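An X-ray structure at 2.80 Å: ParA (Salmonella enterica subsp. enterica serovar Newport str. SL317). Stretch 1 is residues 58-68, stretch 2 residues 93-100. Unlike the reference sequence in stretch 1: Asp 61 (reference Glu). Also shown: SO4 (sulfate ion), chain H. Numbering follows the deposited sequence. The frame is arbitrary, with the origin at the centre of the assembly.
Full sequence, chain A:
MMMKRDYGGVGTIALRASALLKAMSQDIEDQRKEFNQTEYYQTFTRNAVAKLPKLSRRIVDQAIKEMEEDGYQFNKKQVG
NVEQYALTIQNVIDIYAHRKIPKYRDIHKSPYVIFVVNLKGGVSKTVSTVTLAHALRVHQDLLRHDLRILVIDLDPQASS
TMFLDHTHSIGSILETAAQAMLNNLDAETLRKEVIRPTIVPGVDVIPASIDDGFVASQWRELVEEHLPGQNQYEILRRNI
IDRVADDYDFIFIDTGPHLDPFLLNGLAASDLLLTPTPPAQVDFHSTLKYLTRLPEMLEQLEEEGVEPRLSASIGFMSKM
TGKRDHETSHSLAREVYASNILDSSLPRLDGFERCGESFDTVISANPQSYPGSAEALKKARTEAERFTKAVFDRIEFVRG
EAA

Stretch 1 (58-68) RIVDQAIKEME
Stretch 2, residues 93-100: IDIYAHRK

Stretch 1 is helical throughout, from Arg 58 to Glu 68, and its helix runs on at both ends. Stretch 2 is helical from Ile 93 to His 98. Arg 99 is the first residue to leave helical phi/psi (-74/11), and Lys 100 follows at 47/43. The two helices cross almost at right angles, at 88°, with axes 10.0 Å apart at closest approach. The CA atoms of Ala 63 and Ile 95 mark the register, 6.2 Å apart. The contact buries 511 Å², both sides summed.

Contacts on stretch 1 run from Arg 58 to Met 67. Ala 63 points toward stretch 2, at the place where the CA atoms come nearest. Ala 63 CB lies 3.8 Å from Ile 95 CG2. Ile 95 is m,t (chi1 -82°, chi2 175°), which extends Ile 95 CD1 to 4.1 Å from Ile 64 CG1. Ile 64 is also m,t, although its CA-to-CB bond points away.

Met 67, one turn after Ala 63, points toward stretch 2. Its chi1 is m and chi2 is t, while chi3 at 91° lies between wells. Met 67 SD sits 3.9 Å from Ile 95 CG1, and Met 67 CE reaches 3.6 Å from Asp 94 O. Met 67 CG is 3.4 Å from His 98 ND1. Met 67 SD is 4.5 Å from the His 98 ring centroid, 54° off the ring normal, an oblique approach.

His 98 has chi1 t (178°) and chi2 -143°, which places its ring beside Ala 63, Glu 66 and Met 67. Glu 66, m,t with chi3 169°, brings Glu 66 OE2 to 3.0 Å from His 98 CE1. Glu 66 OE2 and His 98 NE2 are 3.3 Å apart, but the angle is too poor for a hydrogen bond. No hydrogen bond joins the two stretches directly.

Arg 99 points sideways at CB, but its end comes nearer. Its chi1 is off-well at -121°, followed by chi2 p (44°), chi3 t (-174°) and chi4 45°. Ile 59, m,m (-51°, -75°), lies over one face of this guanidinium, with Ile 59 CG2 3.2 Å from Arg 99 NE.

Arg 58 is t,m,m with chi4 174°. Arg 58 NH2 comes within 3.2 Å of Arg 99 NH2. Both are donors and both groups are positively charged, so this pair is not itself attractive. A sulfate, probably from the crystallisation liquor, supplies negative charge to both. Arg 58 NH1 donates to sulfate O4 at 2.7 Å and Arg 58 NH2 to sulfate O1 at 3.2 Å. Arg 99 NH1 and Arg 99 NH2 both donate to sulfate O3, at 3.0 and 3.1 Å.

A side-chain chain of hydrogen bonds runs along stretch 1. Arg 58 NH2 donates to Gln 62 OE1 (3.0 Å), and Gln 62 NE2 donates to Glu 66 OE1 (3.2 Å). Gln 62 is t,t with chi3 -55°, and Gln 62 NE2 is 3.8 Å from Arg 99 NH2. Away from the contact, Lys 65 (t,t,m,p) curls back so that Lys 65 NZ forms a salt bridge with Asp 61 OD1 at 3.4 Å.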

ATOM      1  N   ARG A  58      31.361 -18.644 -34.151  1.00 57.35           N
ATOM      2  CA  ARG A  58      32.163 -19.853 -34.321  1.00 54.08           C
ATOM      3  C   ARG A  58      31.916 -20.771 -33.135  1.00 55.32           C
ATOM      4  O   ARG A  58      31.769 -21.982 -33.311  1.00 53.97           O
ATOM      5  CB  ARG A  58      33.653 -19.498 -34.420  1.00 52.54           C
ATOM      6  CG  ARG A  58      34.578 -20.657 -34.797  1.00 58.08           C
ATOM      7  CD  ARG A  58      35.015 -21.474 -33.592  1.00 61.43           C
ATOM      8  NE  ARG A  58      35.855 -20.698 -32.677  1.00 68.39           N
ATOM      9  CZ  ARG A  58      36.284 -21.133 -31.492  1.00 68.12           C
ATOM     10  NH1 ARG A  58      37.046 -20.355 -30.730  1.00 68.97           N
ATOM     11  NH2 ARG A  58      35.942 -22.343 -31.062  1.00 67.75           N
ATOM     12  N   ILE A  59      31.857 -20.189 -31.932  1.00 55.12           N
ATOM     13  CA  ILE A  59      31.622 -20.959 -30.705  1.00 54.32           C
ATOM     14  C   ILE A  59      30.260 -21.654 -30.777  1.00 54.29           C
ATOM     15  O   ILE A  59      30.156 -22.872 -30.613  1.00 53.79           O
ATOM     16  CB  ILE A  59      31.580 -20.058 -29.449  1.00 54.59           C
ATOM     17  CG1 ILE A  59      32.810 -19.145 -29.389  1.00 50.72           C
ATOM     18  CG2 ILE A  59      31.432 -20.929 -28.199  1.00 50.75           C
ATOM     19  CD1 ILE A  59      34.071 -19.816 -28.993  1.00 51.89           C
ATOM     20  N   VAL A  60      29.222 -20.856 -31.011  1.00 50.53           N
ATOM     21  CA  VAL A  60      27.856 -21.344 -31.107  1.00 50.57           C
ATOM     22  C   VAL A  60      27.690 -22.458 -32.124  1.00 51.35           C
ATOM     23  O   VAL A  60      27.258 -23.556 -31.790  1.00 48.58           O
ATOM     24  CB  VAL A  60      26.901 -20.188 -31.471  1.00 51.78           C
ATOM     25  CG1 VAL A  60      25.552 -20.731 -31.892  1.00 49.52           C
ATOM     26  CG2 VAL A  60      26.756 -19.243 -30.276  1.00 46.93           C
ATOM     27  N   ASP A  61      28.025 -22.162 -33.371  1.00 58.78           N
ATOM     28  CA  ASP A  61      27.912 -23.131 -34.453  1.00 61.61           C
ATOM     29  C   ASP A  61      28.647 -24.434 -34.122  1.00 60.78           C
ATOM     30  O   ASP A  61      28.254 -25.512 -34.563  1.00 59.93           O
ATOM     31  CB  ASP A  61      28.477 -22.520 -35.733  1.00 68.94           C
ATOM     32  CG  ASP A  61      28.361 -23.448 -36.930  1.00 78.05           C
ATOM     33  OD1 ASP A  61      28.914 -24.568 -36.883  1.00 84.10           O
ATOM     34  OD2 ASP A  61      27.720 -23.055 -37.927  1.00 83.17           O
ATOM     35  N   GLN A  62      29.715 -24.323 -33.343  1.00 59.45           N
ATOM     36  CA  GLN A  62      30.508 -25.474 -32.957  1.00 55.15           C
ATOM     37  C   GLN A  62      29.869 -26.144 -31.760  1.00 52.64           C
ATOM     38  O   GLN A  62      29.847 -27.362 -31.662  1.00 54.70           O
ATOM     39  CB  GLN A  62      31.920 -25.029 -32.609  1.00 61.46           C
ATOM     40  CG  GLN A  62      32.901 -26.153 -32.400  1.00 67.99           C
ATOM     41  CD  GLN A  62      34.221 -25.645 -31.848  1.00 74.76           C
ATOM     42  OE1 GLN A  62      34.852 -24.758 -32.431  1.00 77.96           O
ATOM     43  NE2 GLN A  62      34.645 -26.200 -30.715  1.00 76.78           N
ATOM     44  N   ALA A  63      29.356 -25.340 -30.840  1.00 53.95           N
ATOM     45  CA  ALA A  63      28.688 -25.867 -29.649  1.00 47.40           C
ATOM     46  C   ALA A  63      27.470 -26.677 -30.088  1.00 47.35           C
ATOM     47  O   ALA A  63      27.288 -27.814 -29.655  1.00 43.78           O
ATOM     48  CB  ALA A  63      28.247 -24.727 -28.745  1.00 44.45           C
ATOM     49  N   ILE A  64      26.640 -26.089 -30.950  1.00 44.24           N
ATOM     50  CA  ILE A  64      25.450 -26.769 -31.436  1.00 44.61           C
ATOM     51  C   ILE A  64      25.801 -28.052 -32.175  1.00 47.80           C
ATOM     52  O   ILE A  64      25.234 -29.102 -31.889  1.00 48.93           O
ATOM     53  CB  ILE A  64      24.607 -25.845 -32.340  1.00 42.51           C
ATOM     54  CG1 ILE A  64      23.937 -24.777 -31.469  1.00 39.60           C
ATOM     55  CG2 ILE A  64      23.571 -26.646 -33.100  1.00 39.45           C
ATOM     56  CD1 ILE A  64      22.961 -23.903 -32.182  1.00 36.67           C
ATOM     57  N   LYS A  65      26.740 -27.973 -33.113  1.00 53.71           N
ATOM     58  CA  LYS A  65      27.176 -29.148 -33.873  1.00 56.27           C
ATOM     59  C   LYS A  65      27.582 -30.248 -32.891  1.00 55.14           C
ATOM     60  O   LYS A  65      27.022 -31.342 -32.885  1.00 55.87           O
ATOM     61  CB  LYS A  65      28.372 -28.782 -34.768  1.00 59.20           C
ATOM     62  CG  LYS A  65      29.061 -29.979 -35.428  1.00 63.11           C
ATOM     63  CD  LYS A  65      30.498 -29.669 -35.875  1.00 62.93           C
ATOM     64  CE  LYS A  65      30.597 -29.060 -37.272  1.00 65.21           C
ATOM     65  NZ  LYS A  65      30.488 -27.576 -37.306  1.00 63.88           N
ATOM     66  N   GLU A  66      28.559 -29.940 -32.053  1.00 53.27           N
ATOM     67  CA  GLU A  66      29.034 -30.902 -31.079  1.00 55.41           C
ATOM     68  C   GLU A  66      27.906 -31.475 -30.228  1.00 56.29           C
ATOM     69  O   GLU A  66      27.800 -32.689 -30.089  1.00 60.68           O
ATOM     70  CB  GLU A  66      30.091 -30.263 -30.169  1.00 54.24           C
ATOM     71  CG  GLU A  66      31.364 -29.835 -30.881  1.00 54.40           C
ATOM     72  CD  GLU A  66      32.477 -29.425 -29.923  1.00 59.25           C
ATOM     73  OE1 GLU A  66      33.628 -29.255 -30.399  1.00 59.49           O
ATOM     74  OE2 GLU A  66      32.205 -29.273 -28.700  1.00 58.86           O
ATOM     75  N   MET A  67      27.066 -30.605 -29.669  1.00 56.75           N
ATOM     76  CA  MET A  67      25.958 -31.019 -28.802  1.00 55.97           C
ATOM     77  C   MET A  67      24.917 -31.911 -29.458  1.00 58.75           C
ATOM     78  O   MET A  67      24.365 -32.798 -28.807  1.00 58.45           O
ATOM     79  CB  MET A  67      25.258 -29.791 -28.210  1.00 54.16           C
ATOM     80  CG  MET A  67      25.941 -29.215 -26.978  1.00 53.74           C
ATOM     81  SD  MET A  67      25.357 -27.549 -26.597  1.00 56.80           S
ATOM     82  CE  MET A  67      23.985 -27.862 -25.491  1.00 53.91           C
ATOM     83  N   GLU A  68      24.627 -31.672 -30.733  1.00 61.73           N
ATOM     84  CA  GLU A  68      23.646 -32.492 -31.436  1.00 62.16           C
ATOM     85  C   GLU A  68      24.300 -33.801 -31.841  1.00 65.84           C
ATOM     86  O   GLU A  68      23.623 -34.809 -32.034  1.00 68.49           O
ATOM     87  CB  GLU A  68      23.134 -31.785 -32.687  1.00 57.97           C
ATOM     88  CG  GLU A  68      22.403 -30.500 -32.438  1.00 55.03           C
ATOM     89  CD  GLU A  68      21.880 -29.920 -33.726  1.00 54.06           C
ATOM     90  OE1 GLU A  68      22.547 -30.135 -34.760  1.00 54.29           O
ATOM     91  OE2 GLU A  68      20.821 -29.249 -33.705  1.00 53.54           O
ATOM     92  N   ILE A  93      21.886 -21.515 -21.898  1.00 42.81           N
ATOM     93  CA  ILE A  93      22.552 -21.899 -20.661  1.00 42.69           C
ATOM     94  C   ILE A  93      23.269 -23.222 -20.843  1.00 44.40           C
ATOM     95  O   ILE A  93      24.356 -23.428 -20.311  1.00 47.98           O
ATOM     96  CB  ILE A  93      21.551 -22.049 -19.519  1.00 43.81           C
ATOM     97  CG1 ILE A  93      20.984 -20.672 -19.174  1.00 42.66           C
ATOM     98  CG2 ILE A  93      22.213 -22.722 -18.316  1.00 42.12           C
ATOM     99  CD1 ILE A  93      19.822 -20.710 -18.222  1.00 38.21           C
ATOM    100  N   ASP A  94      22.660 -24.127 -21.597  1.00 46.60           N
ATOM    101  CA  ASP A  94      23.282 -25.415 -21.831  1.00 51.61           C
ATOM    102  C   ASP A  94      24.502 -25.311 -22.755  1.00 54.95           C
ATOM    103  O   ASP A  94      25.420 -26.133 -22.670  1.00 58.10           O
ATOM    104  CB  ASP A  94      22.258 -26.411 -22.387  1.00 51.72           C
ATOM    105  CG  ASP A  94      21.287 -26.903 -21.323  1.00 49.87           C
ATOM    106  OD1 ASP A  94      21.677 -27.005 -20.137  1.00 49.61           O
ATOM    107  OD2 ASP A  94      20.136 -27.206 -21.675  1.00 53.36           O
ATOM    108  N   ILE A  95      24.518 -24.307 -23.631  1.00 53.59           N
ATOM    109  CA  ILE A  95      25.652 -24.114 -24.529  1.00 47.96           C
ATOM    110  C   ILE A  95      26.794 -23.580 -23.687  1.00 49.40           C
ATOM    111  O   ILE A  95      27.949 -23.952 -23.895  1.00 53.27           O
ATOM    112  CB  ILE A  95      25.347 -23.096 -25.657  1.00 48.57           C
ATOM    113  CG1 ILE A  95      24.584 -23.779 -26.797  1.00 42.84           C
ATOM    114  CG2 ILE A  95      26.649 -22.485 -26.176  1.00 47.35           C
ATOM    115  CD1 ILE A  95      24.143 -22.848 -27.874  1.00 32.55           C
ATOM    116  N   TYR A  96      26.466 -22.700 -22.739  1.00 48.89           N
ATOM    117  CA  TYR A  96      27.470 -22.113 -21.847  1.00 45.22           C
ATOM    118  C   TYR A  96      28.003 -23.221 -20.954  1.00 47.34           C
ATOM    119  O   TYR A  96      29.161 -23.187 -20.509  1.00 45.83           O
ATOM    120  CB  TYR A  96      26.860 -21.027 -20.955  1.00 41.17           C
ATOM    121  CG  TYR A  96      26.823 -19.637 -21.537  1.00 41.44           C
ATOM    122  CD1 TYR A  96      25.614 -19.014 -21.821  1.00 38.64           C
ATOM    123  CD2 TYR A  96      27.999 -18.922 -21.752  1.00 43.99           C
ATOM    124  CE1 TYR A  96      25.580 -17.715 -22.309  1.00 40.70           C
ATOM    125  CE2 TYR A  96      27.981 -17.612 -22.242  1.00 39.09           C
ATOM    126  CZ  TYR A  96      26.768 -17.012 -22.516  1.00 38.51           C
ATOM    127  OH  TYR A  96      26.726 -15.724 -23.015  1.00 34.83           O
ATOM    128  N   ALA A  97      27.148 -24.204 -20.681  1.00 47.38           N
ATOM    129  CA  ALA A  97      27.540 -25.312 -19.821  1.00 49.80           C
ATOM    130  C   ALA A  97      28.439 -26.256 -20.608  1.00 53.15           C
ATOM    131  O   ALA A  97      29.434 -26.776 -20.089  1.00 53.47           O
ATOM    132  CB  ALA A  97      26.310 -26.045 -19.310  1.00 46.59           C
ATOM    133  N   HIS A  98      28.093 -26.473 -21.869  1.00 52.63           N
ATOM    134  CA  HIS A  98      28.892 -27.338 -22.708  1.00 53.85           C
ATOM    135  C   HIS A  98      30.269 -26.691 -22.874  1.00 56.86           C
ATOM    136  O   HIS A  98      31.288 -27.367 -22.867  1.00 59.28           O
ATOM    137  CB  HIS A  98      28.215 -27.499 -24.054  1.00 55.14           C
ATOM    138  CG  HIS A  98      28.985 -28.341 -25.010  1.00 58.34           C
ATOM    139  ND1 HIS A  98      29.038 -28.064 -26.362  1.00 62.63           N
ATOM    140  CD2 HIS A  98      29.756 -29.434 -24.821  1.00 57.26           C
ATOM    141  CE1 HIS A  98      29.816 -28.947 -26.956  1.00 61.36           C
ATOM    142  NE2 HIS A  98      30.265 -29.789 -26.046  1.00 60.57           N
ATOM    143  N   ARG A  99      30.286 -25.370 -23.001  1.00 59.75           N
ATOM    144  CA  ARG A  99      31.525 -24.610 -23.152  1.00 59.68           C
ATOM    145  C   ARG A  99      32.270 -24.543 -21.821  1.00 60.71           C
ATOM    146  O   ARG A  99      33.224 -23.773 -21.656  1.00 60.18           O
ATOM    147  CB  ARG A  99      31.197 -23.193 -23.631  1.00 62.16           C
ATOM    148  CG  ARG A  99      31.836 -22.823 -24.950  1.00 64.82           C
ATOM    149  CD  ARG A  99      31.696 -23.973 -25.937  1.00 68.03           C
ATOM    150  NE  ARG A  99      32.410 -23.750 -27.191  1.00 69.64           N
ATOM    151  CZ  ARG A  99      33.650 -23.283 -27.279  1.00 69.32           C
ATOM    152  NH1 ARG A  99      34.337 -22.974 -26.186  1.00 60.02           N
ATOM    153  NH2 ARG A  99      34.210 -23.130 -28.474  1.00 70.99           N
ATOM    154  N   LYS A 100      31.811 -25.353 -20.875  1.00 61.27           N
ATOM    155  CA  LYS A 100      32.385 -25.416 -19.536  1.00 64.60           C
ATOM    156  C   LYS A 100      32.641 -24.065 -18.869  1.00 65.44           C
ATOM    157  O   LYS A 100      33.684 -23.869 -18.246  1.00 67.27           O
ATOM    158  CB  LYS A 100      33.672 -26.246 -19.544  1.00 62.66           C
ATOM    159  CG  LYS A 100      33.406 -27.745 -19.470  1.00 62.69           C
ATOM    160  CD  LYS A 100      34.663 -28.550 -19.199  1.00 65.22           C
ATOM    161  CE  LYS A 100      35.553 -28.680 -20.429  1.00 65.78           C
ATOM    162  NZ  LYS A 100      36.763 -29.517 -20.115  1.00 66.12           N
TER
HETATM  163  S   SO4 H 896      38.197 -22.511 -28.072  1.00126.02           S
HETATM  164  O1  SO4 H 896      37.951 -23.691 -28.926  1.00124.40           O
HETATM  165  O2  SO4 H 896      39.160 -22.863 -27.009  1.00126.92           O
HETATM  166  O3  SO4 H 896      36.923 -22.080 -27.464  1.00125.66           O
HETATM  167  O4  SO4 H 896      38.750 -21.409 -28.881  1.00125.69           O